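Local coordinates for class II aldolase/adducin domain protein (PDB 3OCR) that is of unestablished specific function but belongs to the class II aldolase/adducin family, whose members include metal-dependent aldolases and actin-binding adducins, at residues A[134-139]-A[211-216]. Numbering follows the deposited sequence. Where two conformers were deposited one is given.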
# COMPACT_ATOMS: atom_id res chain seq x y z
N ILE A 134 9.39 2.44 -12.72
CA ILE A 134 10.02 1.35 -13.46
C ILE A 134 8.95 0.57 -14.25
O ILE A 134 9.16 0.23 -15.40
CB ILE A 134 10.84 0.43 -12.55
CG1 ILE A 134 11.91 1.25 -11.79
CG2 ILE A 134 11.45 -0.71 -13.33
CD1 ILE A 134 12.61 0.44 -10.76
N ALA A 135 7.79 0.34 -13.63
CA ALA A 135 6.72 -0.40 -14.28
C ALA A 135 6.29 0.27 -15.59
O ALA A 135 6.18 -0.38 -16.68
CB ALA A 135 5.52 -0.54 -13.31
N VAL A 136 6.02 1.57 -15.51
CA VAL A 136 5.73 2.32 -16.74
C VAL A 136 6.90 2.29 -17.73
O VAL A 136 6.68 2.11 -18.96
CB VAL A 136 5.24 3.78 -16.48
CG1 VAL A 136 5.04 4.49 -17.83
CG2 VAL A 136 3.90 3.79 -15.70
N SER A 137 8.12 2.44 -17.21
CA SER A 137 9.34 2.28 -18.03
C SER A 137 9.33 0.97 -18.83
O SER A 137 9.82 0.94 -19.95
CB SER A 137 10.60 2.30 -17.18
OG SER A 137 10.60 3.38 -16.26
N ALA A 138 8.80 -0.10 -18.22
CA ALA A 138 8.90 -1.45 -18.79
C ALA A 138 7.86 -1.75 -19.87
O ALA A 138 7.83 -2.87 -20.41
CB ALA A 138 8.82 -2.48 -17.68
N GLN A 139 7.01 -0.78 -20.20
CA GLN A 139 5.90 -1.01 -21.15
C GLN A 139 6.13 -0.37 -22.53
O GLN A 139 6.58 0.78 -22.61
CB GLN A 139 4.57 -0.51 -20.55
CG GLN A 139 4.24 -1.17 -19.20
CD GLN A 139 2.98 -0.63 -18.55
OE1 GLN A 139 2.38 0.37 -19.00
NE2 GLN A 139 2.61 -1.24 -17.44
N TYR A 211 3.41 10.39 -9.71
CA TYR A 211 1.96 10.24 -9.55
C TYR A 211 1.27 9.77 -10.84
O TYR A 211 0.40 8.92 -10.80
CB TYR A 211 1.31 11.52 -9.07
CG TYR A 211 -0.05 11.26 -8.39
CD1 TYR A 211 -0.24 10.16 -7.53
CD2 TYR A 211 -1.12 12.12 -8.59
CE1 TYR A 211 -1.48 9.94 -6.89
CE2 TYR A 211 -2.35 11.91 -7.95
CZ TYR A 211 -2.52 10.83 -7.10
OH TYR A 211 -3.74 10.63 -6.49
N ALA A 212 1.64 10.37 -11.96
CA ALA A 212 1.08 9.92 -13.26
C ALA A 212 1.32 8.42 -13.42
O ALA A 212 0.41 7.70 -13.81
CB ALA A 212 1.69 10.71 -14.42
N CYS A 213 2.51 7.93 -13.07
CA CYS A 213 2.77 6.50 -13.14
C CYS A 213 1.92 5.68 -12.16
O CYS A 213 1.42 4.65 -12.57
CB CYS A 213 4.25 6.14 -12.99
SG CYS A 213 5.35 6.87 -14.22
N ASN A 214 1.80 6.11 -10.90
CA ASN A 214 0.91 5.42 -9.96
C ASN A 214 -0.49 5.18 -10.56
O ASN A 214 -1.11 4.10 -10.42
CB ASN A 214 0.67 6.26 -8.68
CG ASN A 214 1.93 6.55 -7.87
OD1 ASN A 214 2.00 7.61 -7.22
ND2 ASN A 214 2.88 5.61 -7.82
N ILE A 215 -1.02 6.23 -11.16
CA ILE A 215 -2.35 6.25 -11.64
C ILE A 215 -2.41 5.28 -12.84
O ILE A 215 -3.39 4.55 -12.99
CB ILE A 215 -2.74 7.69 -12.13
CG1 ILE A 215 -3.02 8.63 -10.97
CG2 ILE A 215 -3.95 7.61 -13.07
CD1 ILE A 215 -2.86 10.12 -11.37
N GLN A 216 -1.38 5.27 -13.66
CA GLN A 216 -1.42 4.41 -14.91
C GLN A 216 -1.51 2.91 -14.57
O GLN A 216 -2.22 2.15 -15.25
CB GLN A 216 -0.15 4.58 -15.73
CG GLN A 216 -0.19 3.64 -17.06
CD GLN A 216 0.83 4.09 -18.10
OE1 GLN A 216 0.95 5.28 -18.39
NE2 GLN A 216 1.57 3.15 -18.66
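The amide nitrogen NE2 of Gln216 is gripped twice: it donates to OE1 of Gln139 at 2.9 Å and to the carbonyl oxygen of Gly142. The glutamine–glutamine bond is bent, with 133° at the hydrogen. Its acceptor lies in the amide plane of Gln216, while the donor stands 29° off the carbonyl plane of Gln139; the two amide planes are 32° apart. Both side chains are extended beyond CG and run past one another in opposite directions. The remaining amide atoms are also engaged: Gln216 OE1 accepts from the backbone N of Leu144, and Gln139 NE2 donates to Gln220 OE1 and to the carbonyl of Ala219 of a second subunit.

Beside this amide pair sits Val136. Its CG2 meets CB of Cys213 at 3.6 Å and the sulfur SG at 3.7 Å; its other methyl, CG1, lies 3.8 Å from Gln216 NE2. The contact thus joins the C-terminal end of helix 131-137 and the loop that follows to the long helix 199-219 within the AraD-like fold. Complementary hydrogen bonding accommodates the buried amides beside apolar packing: each uses both its oxygen and its nitrogen, which should fix its flip state, and Gln139 links the helix pair to the subunit interface.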